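PDB 5DKV: ABC transporter substrate binding protein (Ribose) from Agrobacterium vitis, which binds a sugar, here alpha-D-tagatopyranose, and probably delivers it as the periplasmic solute-binding component of an ABC transporter. Local coordinates for residues Ser166-Gly171 with Asn200-Asn205; Phe68-Gln73 with Ala91-Thr96; Phe133-Ile138 with Gln294-Lys299; Ala277-Tyr282 with Ile300-Thr305. All coordinates share one frame; numbering follows the deposited sequence.

Contact 1. Residues Ser166-Gly171 with Asn200-Asn205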
loop_
_atom_site.group_PDB
_atom_site.type_symbol
_atom_site.label_atom_id
_atom_site.label_comp_id
_atom_site.label_asym_id
_atom_site.label_seq_id
_atom_site.Cartn_x
_atom_site.Cartn_y
_atom_site.Cartn_z
ATOM N N SER A 166 -0.315 -10.734 9.981
ATOM C CA SER A 166 -1.686 -10.305 9.908
ATOM C C SER A 166 -1.822 -9.647 8.544
ATOM O O SER A 166 -1.125 -8.683 8.254
ATOM C CB SER A 166 -2.009 -9.342 11.063
ATOM O OG SER A 166 -3.264 -8.721 10.928
ATOM N N ASN A 167 -2.668 -10.209 7.691
ATOM C CA ASN A 167 -2.778 -9.755 6.312
ATOM C C ASN A 167 -4.217 -9.584 5.867
ATOM O O ASN A 167 -5.161 -9.883 6.614
ATOM C CB ASN A 167 -2.060 -10.741 5.394
ATOM C CG ASN A 167 -1.463 -10.088 4.183
ATOM O OD1 ASN A 167 -1.760 -8.937 3.867
ATOM N ND2 ASN A 167 -0.595 -10.815 3.505
ATOM N N VAL A 168 -4.387 -9.077 4.653
ATOM C CA VAL A 168 -5.705 -8.683 4.174
ATOM C C VAL A 168 -6.485 -9.869 3.616
ATOM O O VAL A 168 -7.441 -10.352 4.237
ATOM C CB VAL A 168 -5.561 -7.574 3.095
ATOM C CG1 VAL A 168 -6.918 -7.145 2.578
ATOM C CG2 VAL A 168 -4.854 -6.377 3.679
ATOM N N LYS A 169 -6.050 -10.347 2.456
ATOM C CA LYS A 169 -6.756 -11.388 1.721
ATOM C C LYS A 169 -5.795 -11.930 0.674
ATOM O O LYS A 169 -5.078 -11.142 0.071
ATOM C CB LYS A 169 -8.038 -10.770 1.125
ATOM C CG LYS A 169 -8.351 -10.967 -0.335
ATOM C CD LYS A 169 -8.850 -9.671 -0.998
ATOM C CE LYS A 169 -10.101 -9.087 -0.373
ATOM N NZ LYS A 169 -10.660 -7.986 -1.234
ATOM N N PRO A 170 -5.766 -13.260 0.458
ATOM C CA PRO A 170 -4.923 -13.758 -0.643
ATOM C C PRO A 170 -5.242 -13.070 -1.963
ATOM O O PRO A 170 -6.408 -12.794 -2.248
ATOM C CB PRO A 170 -5.276 -15.242 -0.734
ATOM C CG PRO A 170 -5.868 -15.595 0.595
ATOM C CD PRO A 170 -6.527 -14.335 1.110
ATOM N N GLY A 171 -4.211 -12.807 -2.763
ATOM C CA GLY A 171 -4.414 -12.260 -4.088
ATOM C C GLY A 171 -4.257 -10.760 -4.249
ATOM O O GLY A 171 -4.214 -10.263 -5.378
ATOM N N ASN A 200 -7.706 -10.761 7.467
ATOM C CA ASN A 200 -8.763 -9.969 8.107
ATOM C C ASN A 200 -9.707 -9.256 7.139
ATOM O O ASN A 200 -10.616 -8.549 7.572
ATOM C CB ASN A 200 -8.151 -8.922 9.033
ATOM C CG ASN A 200 -7.103 -8.034 8.322
ATOM O OD1 ASN A 200 -7.376 -7.451 7.286
ATOM N ND2 ASN A 200 -5.901 -7.957 8.883
ATOM N N ASP A 201 -9.506 -9.456 5.843
ATOM C CA ASP A 201 -10.331 -8.818 4.812
ATOM C C ASP A 201 -10.354 -7.273 4.904
ATOM O O ASP A 201 -11.356 -6.617 4.576
ATOM C CB ASP A 201 -11.762 -9.367 4.882
ATOM C CG ASP A 201 -12.502 -9.225 3.566
ATOM O OD1 ASP A 201 -13.740 -9.063 3.597
ATOM O OD2 ASP A 201 -11.853 -9.280 2.499
ATOM N N ASN A 202 -9.231 -6.725 5.351
ATOM C CA ASN A 202 -8.986 -5.294 5.517
ATOM C C ASN A 202 -9.715 -4.656 6.699
ATOM O O ASN A 202 -9.838 -3.441 6.765
ATOM C CB ASN A 202 -9.314 -4.528 4.240
ATOM C CG ASN A 202 -8.253 -3.489 3.887
ATOM O OD1 ASN A 202 -7.096 -3.589 4.293
ATOM N ND2 ASN A 202 -8.649 -2.490 3.116
ATOM N N ASP A 203 -10.131 -5.474 7.661
ATOM C CA ASP A 203 -10.909 -4.991 8.798
ATOM C C ASP A 203 -10.064 -5.044 10.058
ATOM O O ASP A 203 -9.667 -6.132 10.515
ATOM C CB ASP A 203 -12.177 -5.836 8.957
ATOM C CG ASP A 203 -13.154 -5.236 9.950
ATOM O OD1 ASP A 203 -12.941 -5.404 11.157
ATOM O OD2 ASP A 203 -14.142 -4.614 9.513
ATOM N N ALA A 204 -9.771 -3.880 10.617
ATOM C CA ALA A 204 -8.910 -3.813 11.787
ATOM C C ALA A 204 -9.495 -4.574 12.981
ATOM O O ALA A 204 -8.761 -5.241 13.711
ATOM C CB ALA A 204 -8.633 -2.368 12.155
ATOM N N ASN A 205 -10.811 -4.479 13.193
ATOM C CA ASN A 205 -11.442 -5.175 14.306
ATOM C C ASN A 205 -11.300 -6.678 14.161
ATOM O O ASN A 205 -11.101 -7.376 15.142
ATOM C CB ASN A 205 -12.916 -4.774 14.421
ATOM C CG ASN A 205 -13.080 -3.314 14.769
ATOM O OD1 ASN A 205 -12.161 -2.692 15.312
ATOM N ND2 ASN A 205 -14.245 -2.751 14.461
HETATM O O HOH W 1 -5.334 -10.416 10.416
#

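Contact 2. Residues Phe68-Gln73 with Ala91-Thr96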
loop_
_atom_site.group_PDB
_atom_site.type_symbol
_atom_site.label_atom_id
_atom_site.label_comp_id
_atom_site.label_asym_id
_atom_site.label_seq_id
_atom_site.Cartn_x
_atom_site.Cartn_y
_atom_site.Cartn_z
ATOM N N PHE A 68 -12.159 -1.887 -0.621
ATOM C CA PHE A 68 -11.139 -2.439 -1.521
ATOM C C PHE A 68 -11.741 -3.691 -2.135
ATOM O O PHE A 68 -11.698 -4.779 -1.548
ATOM C CB PHE A 68 -9.843 -2.726 -0.741
ATOM C CG PHE A 68 -8.642 -3.010 -1.596
ATOM C CD1 PHE A 68 -8.435 -4.264 -2.143
ATOM C CD2 PHE A 68 -7.707 -2.027 -1.828
ATOM C CE1 PHE A 68 -7.307 -4.526 -2.913
ATOM C CE2 PHE A 68 -6.582 -2.276 -2.600
ATOM C CZ PHE A 68 -6.386 -3.519 -3.150
ATOM N N ASN A 69 -12.371 -3.518 -3.291
ATOM C CA ASN A 69 -13.277 -4.518 -3.810
ATOM C C ASN A 69 -13.531 -4.281 -5.286
ATOM O O ASN A 69 -14.051 -3.224 -5.649
ATOM C CB ASN A 69 -14.579 -4.454 -2.980
ATOM C CG ASN A 69 -15.676 -5.381 -3.475
ATOM O OD1 ASN A 69 -15.486 -6.223 -4.353
ATOM N ND2 ASN A 69 -16.865 -5.210 -2.900
ATOM N N PRO A 70 -13.157 -5.240 -6.154
ATOM C CA PRO A 70 -13.395 -4.975 -7.577
ATOM C C PRO A 70 -14.859 -4.816 -7.966
ATOM O O PRO A 70 -15.129 -4.174 -8.977
ATOM C CB PRO A 70 -12.778 -6.197 -8.272
ATOM C CG PRO A 70 -12.834 -7.278 -7.249
ATOM C CD PRO A 70 -12.560 -6.574 -5.941
ATOM N N VAL A 71 -15.784 -5.384 -7.200
ATOM C CA VAL A 71 -17.190 -5.273 -7.546
ATOM C C VAL A 71 -17.638 -3.808 -7.467
ATOM O O VAL A 71 -18.405 -3.346 -8.320
ATOM C CB VAL A 71 -18.051 -6.164 -6.632
ATOM C CG1 VAL A 71 -19.561 -5.992 -6.894
ATOM C CG2 VAL A 71 -17.665 -7.651 -6.797
ATOM N N THR A 72 -17.152 -3.070 -6.467
ATOM C CA THR A 72 -17.519 -1.654 -6.344
ATOM C C THR A 72 -16.543 -0.728 -7.084
ATOM O O THR A 72 -16.934 0.365 -7.516
ATOM C CB THR A 72 -17.595 -1.209 -4.877
ATOM O OG1 THR A 72 -16.375 -1.520 -4.239
ATOM C CG2 THR A 72 -18.733 -1.924 -4.148
ATOM N N GLN A 73 -15.295 -1.147 -7.278
ATOM C CA GLN A 73 -14.364 -0.279 -8.003
ATOM C C GLN A 73 -14.704 -0.179 -9.501
ATOM O O GLN A 73 -14.552 0.892 -10.099
ATOM C CB GLN A 73 -12.922 -0.752 -7.826
ATOM C CG GLN A 73 -11.896 0.248 -8.387
ATOM C CD GLN A 73 -10.482 -0.259 -8.240
ATOM O OE1 GLN A 73 -10.183 -1.392 -8.595
ATOM N NE2 GLN A 73 -9.624 0.560 -7.658
ATOM N N ALA A 91 -5.374 2.336 -8.795
ATOM C CA ALA A 91 -4.878 1.254 -7.983
ATOM C C ALA A 91 -5.879 0.080 -8.081
ATOM O O ALA A 91 -6.882 0.044 -7.339
ATOM C CB ALA A 91 -4.702 1.697 -6.533
ATOM N N PRO A 92 -5.661 -0.844 -9.034
ATOM C CA PRO A 92 -6.648 -1.919 -9.253
ATOM C C PRO A 92 -6.770 -2.799 -8.039
ATOM O O PRO A 92 -5.753 -3.128 -7.445
ATOM C CB PRO A 92 -6.081 -2.705 -10.440
ATOM C CG PRO A 92 -4.572 -2.419 -10.397
ATOM C CD PRO A 92 -4.488 -0.986 -9.921
ATOM N N THR A 93 -7.995 -3.158 -7.681
ATOM C CA THR A 93 -8.233 -3.972 -6.506
ATOM C C THR A 93 -8.197 -5.466 -6.777
ATOM O O THR A 93 -8.458 -6.255 -5.883
ATOM C CB THR A 93 -9.605 -3.622 -5.869
ATOM O OG1 THR A 93 -10.618 -3.609 -6.885
ATOM C CG2 THR A 93 -9.537 -2.274 -5.192
ATOM N N ASP A 94 -7.885 -5.859 -8.006
ATOM C CA ASP A 94 -7.736 -7.267 -8.332
ATOM C C ASP A 94 -6.856 -7.364 -9.561
ATOM O O ASP A 94 -7.052 -6.608 -10.508
ATOM C CB ASP A 94 -9.092 -7.912 -8.591
ATOM C CG ASP A 94 -9.011 -9.417 -8.661
ATOM O OD1 ASP A 94 -9.320 -10.056 -7.635
ATOM O OD2 ASP A 94 -8.640 -9.951 -9.733
ATOM N N THR A 95 -5.909 -8.296 -9.563
ATOM C CA THR A 95 -4.949 -8.377 -10.660
ATOM C C THR A 95 -5.555 -8.923 -11.955
ATOM O O THR A 95 -4.999 -8.690 -13.029
ATOM C CB THR A 95 -3.725 -9.243 -10.275
ATOM O OG1 THR A 95 -4.111 -10.621 -10.110
ATOM C CG2 THR A 95 -3.090 -8.726 -8.989
ATOM N N THR A 96 -6.665 -9.658 -11.845
ATOM C CA THR A 96 -7.318 -10.257 -13.013
ATOM C C THR A 96 -8.642 -9.586 -13.340
ATOM O O THR A 96 -8.949 -9.360 -14.513
ATOM C CB THR A 96 -7.564 -11.772 -12.812
ATOM O OG1 THR A 96 -8.373 -11.975 -11.651
ATOM C CG2 THR A 96 -6.275 -12.479 -12.621
#

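Contact 3. Residues Phe133-Ile138 with Gln294-Lys299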
loop_
_atom_site.group_PDB
_atom_site.type_symbol
_atom_site.label_atom_id
_atom_site.label_comp_id
_atom_site.label_asym_id
_atom_site.label_seq_id
_atom_site.Cartn_x
_atom_site.Cartn_y
_atom_site.Cartn_z
ATOM N N PHE A 133 -1.192 -3.423 -21.268
ATOM C CA PHE A 133 -1.439 -2.124 -21.887
ATOM C C PHE A 133 -1.250 -0.864 -21.024
ATOM O O PHE A 133 -1.135 0.216 -21.602
ATOM C CB PHE A 133 -2.850 -2.111 -22.492
ATOM C CG PHE A 133 -3.902 -2.591 -21.548
ATOM C CD1 PHE A 133 -4.450 -1.725 -20.624
ATOM C CD2 PHE A 133 -4.332 -3.910 -21.565
ATOM C CE1 PHE A 133 -5.404 -2.156 -19.736
ATOM C CE2 PHE A 133 -5.276 -4.339 -20.673
ATOM C CZ PHE A 133 -5.816 -3.457 -19.759
ATOM N N PRO A 134 -1.222 -0.968 -19.670
ATOM C CA PRO A 134 -0.864 0.247 -18.927
ATOM C C PRO A 134 0.555 0.696 -19.308
ATOM O O PRO A 134 1.335 -0.096 -19.841
ATOM C CB PRO A 134 -0.966 -0.186 -17.446
ATOM C CG PRO A 134 -1.930 -1.401 -17.496
ATOM C CD PRO A 134 -1.522 -2.088 -18.758
ATOM N N LEU A 135 0.894 1.960 -19.062
ATOM C CA LEU A 135 2.186 2.481 -19.474
ATOM C C LEU A 135 3.260 2.281 -18.429
ATOM O O LEU A 135 4.437 2.210 -18.764
ATOM C CB LEU A 135 2.084 3.974 -19.774
ATOM C CG LEU A 135 1.232 4.369 -20.970
ATOM C CD1 LEU A 135 0.934 5.847 -20.906
ATOM C CD2 LEU A 135 1.940 4.018 -22.256
ATOM N N SER A 136 2.842 2.198 -17.166
ATOM C CA SER A 136 3.771 2.147 -16.049
ATOM C C SER A 136 3.116 1.620 -14.804
ATOM O O SER A 136 1.907 1.722 -14.651
ATOM C CB SER A 136 4.332 3.537 -15.795
ATOM O OG SER A 136 5.388 3.523 -14.853
ATOM N N TYR A 137 3.943 1.074 -13.911
ATOM C CA TYR A 137 3.552 0.613 -12.596
ATOM C C TYR A 137 4.412 1.353 -11.580
ATOM O O TYR A 137 5.644 1.208 -11.594
ATOM C CB TYR A 137 3.766 -0.906 -12.468
ATOM C CG TYR A 137 3.509 -1.453 -11.083
ATOM C CD1 TYR A 137 2.474 -0.981 -10.305
ATOM C CD2 TYR A 137 4.323 -2.438 -10.553
ATOM C CE1 TYR A 137 2.241 -1.492 -9.024
ATOM C CE2 TYR A 137 4.099 -2.942 -9.291
ATOM C CZ TYR A 137 3.052 -2.461 -8.534
ATOM O OH TYR A 137 2.828 -2.955 -7.273
ATOM N N ILE A 138 3.774 2.162 -10.753
ATOM C CA ILE A 138 4.475 3.024 -9.797
ATOM C C ILE A 138 4.022 2.626 -8.400
ATOM O O ILE A 138 2.824 2.744 -8.073
ATOM C CB ILE A 138 4.182 4.495 -10.057
ATOM C CG1 ILE A 138 4.626 4.878 -11.457
ATOM C CG2 ILE A 138 4.904 5.383 -9.014
ATOM C CD1 ILE A 138 4.160 6.246 -11.890
ATOM N N GLN A 294 6.354 12.366 -24.466
ATOM C CA GLN A 294 7.582 11.872 -23.840
ATOM C C GLN A 294 7.410 10.428 -23.354
ATOM O O GLN A 294 6.400 10.083 -22.739
ATOM C CB GLN A 294 7.951 12.798 -22.678
ATOM C CG GLN A 294 9.121 12.385 -21.823
ATOM C CD GLN A 294 10.429 12.264 -22.588
ATOM O OE1 GLN A 294 10.931 13.234 -23.174
ATOM N NE2 GLN A 294 10.994 11.062 -22.565
ATOM N N SER A 295 8.383 9.591 -23.664
ATOM C CA SER A 295 8.406 8.227 -23.171
ATOM C C SER A 295 8.610 8.242 -21.671
ATOM O O SER A 295 9.286 9.157 -21.144
ATOM C CB SER A 295 9.524 7.423 -23.838
ATOM O OG SER A 295 10.802 7.948 -23.536
ATOM N N ILE A 296 8.035 7.242 -20.984
ATOM C CA ILE A 296 8.135 7.151 -19.541
ATOM C C ILE A 296 8.558 5.737 -19.118
ATOM O O ILE A 296 8.327 4.760 -19.847
ATOM C CB ILE A 296 6.803 7.544 -18.867
ATOM C CG1 ILE A 296 5.684 6.552 -19.193
ATOM C CG2 ILE A 296 6.396 8.961 -19.272
ATOM C CD1 ILE A 296 4.429 6.768 -18.329
ATOM N N PRO A 297 9.190 5.613 -17.941
ATOM C CA PRO A 297 9.597 4.281 -17.454
ATOM C C PRO A 297 8.399 3.360 -17.231
ATOM O O PRO A 297 7.343 3.828 -16.830
ATOM C CB PRO A 297 10.272 4.564 -16.109
ATOM C CG PRO A 297 10.456 6.029 -16.032
ATOM C CD PRO A 297 9.504 6.684 -16.988
ATOM N N THR A 298 8.547 2.061 -17.472
ATOM C CA THR A 298 7.436 1.143 -17.234
ATOM C C THR A 298 7.329 0.787 -15.769
ATOM O O THR A 298 6.331 0.187 -15.339
ATOM C CB THR A 298 7.588 -0.165 -18.014
ATOM O OG1 THR A 298 8.784 -0.793 -17.605
ATOM C CG2 THR A 298 7.662 0.077 -19.522
ATOM N N LYS A 299 8.361 1.137 -15.006
ATOM C CA LYS A 299 8.347 0.973 -13.544
ATOM C C LYS A 299 9.024 2.110 -12.799
ATOM O O LYS A 299 10.102 2.544 -13.176
ATOM C CB LYS A 299 9.046 -0.317 -13.146
ATOM C CG LYS A 299 8.317 -1.558 -13.566
ATOM C CD LYS A 299 9.063 -2.806 -13.084
ATOM C CE LYS A 299 8.413 -4.087 -13.600
ATOM N NZ LYS A 299 8.438 -4.165 -15.095
HETATM O O HOH W 2 6.171 3.213 -20.691
#

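Contact 4. Residues Ala277-Tyr282 with Ile300-Thr305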
loop_
_atom_site.group_PDB
_atom_site.type_symbol
_atom_site.label_atom_id
_atom_site.label_comp_id
_atom_site.label_asym_id
_atom_site.label_seq_id
_atom_site.Cartn_x
_atom_site.Cartn_y
_atom_site.Cartn_z
ATOM N N ALA A 277 2.658 9.899 -1.299
ATOM C CA ALA A 277 2.608 11.157 -2.033
ATOM C C ALA A 277 3.540 11.091 -3.237
ATOM O O ALA A 277 3.212 11.583 -4.318
ATOM C CB ALA A 277 2.964 12.352 -1.116
ATOM N N GLU A 278 4.695 10.462 -3.044
ATOM C CA GLU A 278 5.658 10.231 -4.130
ATOM C C GLU A 278 5.020 9.419 -5.278
ATOM O O GLU A 278 5.197 9.709 -6.460
ATOM C CB GLU A 278 6.857 9.510 -3.544
ATOM C CG GLU A 278 8.070 9.393 -4.405
ATOM C CD GLU A 278 9.212 8.735 -3.674
ATOM O OE1 GLU A 278 9.470 9.071 -2.483
ATOM O OE2 GLU A 278 9.874 7.873 -4.311
ATOM N N ILE A 279 4.260 8.390 -4.918
ATOM C CA ILE A 279 3.563 7.582 -5.904
ATOM C C ILE A 279 2.573 8.406 -6.694
ATOM O O ILE A 279 2.547 8.337 -7.928
ATOM C CB ILE A 279 2.853 6.385 -5.235
ATOM C CG1 ILE A 279 3.906 5.449 -4.637
ATOM C CG2 ILE A 279 1.970 5.645 -6.241
ATOM C CD1 ILE A 279 3.296 4.360 -3.782
ATOM N N GLY A 280 1.748 9.193 -6.000
ATOM C CA GLY A 280 0.817 10.058 -6.648
ATOM C C GLY A 280 1.460 11.091 -7.545
ATOM O O GLY A 280 0.971 11.352 -8.651
ATOM N N TYR A 281 2.516 11.700 -7.030
ATOM C CA TYR A 281 3.233 12.782 -7.697
ATOM C C TYR A 281 3.816 12.271 -9.004
ATOM O O TYR A 281 3.601 12.858 -10.065
ATOM C CB TYR A 281 4.329 13.312 -6.779
ATOM C CG TYR A 281 4.932 14.631 -7.201
ATOM C CD1 TYR A 281 4.513 15.811 -6.628
ATOM C CD2 TYR A 281 5.935 14.688 -8.166
ATOM C CE1 TYR A 281 5.070 17.020 -7.006
ATOM C CE2 TYR A 281 6.496 15.898 -8.545
ATOM C CZ TYR A 281 6.067 17.052 -7.953
ATOM O OH TYR A 281 6.626 18.264 -8.334
ATOM N N TYR A 282 4.548 11.162 -8.928
ATOM C CA TYR A 282 5.183 10.621 -10.126
ATOM C C TYR A 282 4.155 10.034 -11.067
ATOM O O TYR A 282 4.330 10.066 -12.275
ATOM C CB TYR A 282 6.255 9.598 -9.765
ATOM C CG TYR A 282 7.568 10.285 -9.445
ATOM C CD1 TYR A 282 7.827 10.795 -8.177
ATOM C CD2 TYR A 282 8.533 10.456 -10.421
ATOM C CE1 TYR A 282 9.013 11.445 -7.900
ATOM C CE2 TYR A 282 9.731 11.136 -10.150
ATOM C CZ TYR A 282 9.967 11.609 -8.891
ATOM O OH TYR A 282 11.157 12.247 -8.626
ATOM N N ILE A 300 8.386 2.592 -11.738
ATOM C CA ILE A 300 9.064 3.469 -10.792
ATOM C C ILE A 300 8.795 2.931 -9.407
ATOM O O ILE A 300 7.625 2.776 -9.013
ATOM C CB ILE A 300 8.589 4.938 -10.884
ATOM C CG1 ILE A 300 8.672 5.436 -12.314
ATOM C CG2 ILE A 300 9.431 5.818 -9.949
ATOM C CD1 ILE A 300 8.169 6.867 -12.508
ATOM N N GLY A 301 9.878 2.637 -8.697
ATOM C CA GLY A 301 9.824 2.069 -7.362
ATOM C C GLY A 301 10.073 3.157 -6.336
ATOM O O GLY A 301 11.082 3.834 -6.398
ATOM N N THR A 302 9.150 3.325 -5.396
ATOM C CA THR A 302 9.264 4.379 -4.391
ATOM C C THR A 302 9.703 3.720 -3.088
ATOM O O THR A 302 9.528 2.525 -2.923
ATOM C CB THR A 302 7.942 5.144 -4.228
ATOM O OG1 THR A 302 6.891 4.226 -3.902
ATOM C CG2 THR A 302 7.589 5.847 -5.550
ATOM N N GLY A 303 10.270 4.496 -2.178
ATOM C CA GLY A 303 10.965 3.938 -1.024
ATOM C C GLY A 303 10.177 3.816 0.261
ATOM O O GLY A 303 8.975 4.044 0.287
ATOM N N PHE A 304 10.889 3.443 1.322
ATOM C CA PHE A 304 10.309 3.317 2.647
ATOM C C PHE A 304 11.024 4.248 3.613
ATOM O O PHE A 304 12.197 4.599 3.431
ATOM C CB PHE A 304 10.419 1.890 3.176
ATOM C CG PHE A 304 9.804 0.876 2.296
ATOM C CD1 PHE A 304 8.434 0.794 2.201
ATOM C CD2 PHE A 304 10.580 0.002 1.578
ATOM C CE1 PHE A 304 7.846 -0.144 1.393
ATOM C CE2 PHE A 304 10.009 -0.931 0.788
ATOM C CZ PHE A 304 8.639 -1.007 0.681
ATOM N N THR A 305 10.286 4.651 4.637
ATOM C CA THR A 305 10.837 5.330 5.798
ATOM C C THR A 305 10.476 4.489 7.012
ATOM O O THR A 305 9.295 4.312 7.309
ATOM C CB THR A 305 10.284 6.753 5.940
ATOM O OG1 THR A 305 10.660 7.540 4.801
ATOM C CG2 THR A 305 10.812 7.435 7.199
HETATM O O HOH W 3 11.532 6.834 -2.623
#

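Contact 1. Residues Ser166-Gly171 with Asn200-Asn205
Two backbone bonds join Asn-167 and Val-168 to the start of the turn at Asn-200. Asn-200 N donates to Asn-167 O at 2.8 Å. Asp-201 N donates to Val-168 O, also at 2.8 Å. Beside them, Val-168 runs alongside Asn-202. Val-168 CG2 is 3.6 Å from Asn-202 OD1, while CG1 of the valine packs on the Asn-202 backbone N and CB. At the outer edge Lys-169 CE touches Asp-201 OD2 at 3.4 Å, while NZ of Lys-169 stays 4.1 Å from that OD2 of Asp-201, too long for a salt bridge.

The next shell sets the turn. Asn-200 CG sits between its own N and carbonyl carbon (chi1 54°). This directs OD1 to Asn-202 N in an Asx turn, inside a type I' turn from Asn-200 to Asp-203. A water accepts from both Ser-166 OG and Asn-200 ND2. Asn-200 ND2 also bonds Ser-231, and Asn-202 OD1 accepts from Asn-228, a residue of the tagatose pocket. The amide of Asn-200 is therefore engaged at both ends, which would hold its rotation and the turn beside the sugar site.

Contact 2. Residues Phe68-Gln73 with Ala91-Thr96
Thr-93 fits between Phe-68 and Gln-73, and the packing is tightest there. Thr-93 CG2 lies over the face of the Phe-68 ring, 3.6 Å from the centroid and 4° off the normal, a CH-pi contact. Thr-93 OG1 is tucked over its own backbone toward Gln-73 (chi1 49°) and donates to Gln-73 OE1 at 2.8 Å. Thr-93 N donates to Gln-73 OE1 at 3.0 Å. The two donors approach differently: OG1 from well above the amide plane, N tilted only 19° from it. The other end of the amide is held too. Gln-73 NE2 gives a nearly straight bond to Ala-91 O at 2.8 Å, and a second to Pro-34 O. These bonds fix the flip of the buried amide.

The outer side is looser. Pro-70 CG rests 4.0 Å from Asp-94 CB. Asp-94 OD2 turns to its own segment. It accepts from Thr-96 N, an Asx turn, and also from Thr-96 OG1.

Asn-69 is the N-cap: its OD1 accepts from Val-71 N. Phe-68 lies beside the sugar and touches Tyr-42 of its pocket. The arrangement belongs to the binding cleft of a periplasmic binding protein, built from loops that follow the C-terminal ends of parallel strands.

Contact 3. Residues Phe133-Ile138 with Gln294-Lys299
Ile-296 reaches Leu-135 with the end of its side chain. Ile-296 CD1 lies 3.9 Å from Leu-135 CB and also touches Ser-136 CB. Ser-286 and Ala-289 of helix 276-291 also touch this side chain. The backbone of Ile-296 is linked through water. One water donates to Ile-296 O and to Leu-135 O, at 2.8 Å each.

Pro-297 offers its carbonyl. Ser-136 OG donates to Pro-297 O at 2.8 Å, from 29° out of the carbonyl plane. The serine hydroxyl points away from its own N (chi1 -171°), which brings it to this oxygen.

Thr-298 carries the backbone bond that leads into the pairing. Tyr-137 N donates to Thr-298 O at 2.9 Å. A CA-H...O contact runs the other way, from Thr-298 CA to Leu-135 O. Here strand 299-307 starts to join strand 137-140 in the central sheet of one lobe of the periplasmic binding protein fold, although the two are far apart in sequence.

Lys-299 forms a parallel bridge with Tyr-137. Lys-299 CA lies 3.3 Å from Tyr-137 O in another CA-H...O contact. Both side chains leave from the same face of the sheet. The lysine NZ forms a salt bridge with Asp-123. The tyrosine OH bonds Asp-116 O, and its ring meets Phe-118 edge-to-face.

Contact 4. Residues Ala277-Tyr282 with Ile300-Thr305
Tyr-282 CD2 and Ile-300 CD1 meet at 4.2 Å. This is the apolar part of the contact. The two side chains are roughly perpendicular, and only the end of the isoleucine touches the ring.

Two further contacts are mixed, and both fall on Thr-302. Ile-279 lies across the threonine. Ile-279 CG1 is 3.3 Å from Thr-302 OG1, and CD1 of the isoleucine is near the same oxygen. Ile-279 CG1 points away from its carbonyl carbon (chi1 -65°), and the tip of the side chain leans in to the strand. Glu-278 comes to the other branch of the threonine. Its side chain is extended, with CG opposite the backbone N (chi1 -169°), and passes Thr-302 head to tail. Glu-278 OE2 lies 3.3 Å from both CB and CG2 of Thr-302, and Glu-278 CG also packs on CG2.

The polar link across the segments is through water. One water donates to Glu-278 OE2 at 2.6 Å and accepts from Gly-303 N at 2.7 Å. The other carboxylate oxygen, Glu-278 OE1, bonds His-275 ND1. Partners on both oxygens would limit rotation of the carboxylate.

Helix residues 277-282 and strand residues 300-302 run at 155°, their axes 9.0 Å apart at closest. Ile-279 also touches Ile-138 of strand 137-140, and Phe-41 and Met-45 of helix 40-56. Helix 276-291 thus packs against strands 299-307 and 137-140 on the sheet and also meets helix 40-56.

In the fold
From the N terminus, contact 2 closes first, a short loop through the rest of helix 70-81 and strand 87-90. Residues 133-138 then open contact 3, which closes only at 294-299. Contact 1 forms and closes within that long span, joining the ends of strands 161-167 and 192-199. Contact 4 opens at 277-282, before contact 3 closes, and ends at 300-305, so these two cross. They meet directly where strands 137-140 and 299-307 are neighbours: contact 3 joins the two strands, and contact 4 lays helix 276-291 on them. Contacts 1 and 2 are in series along the chain, yet they touch through Asn-202 and Phe-68, close to the sugar.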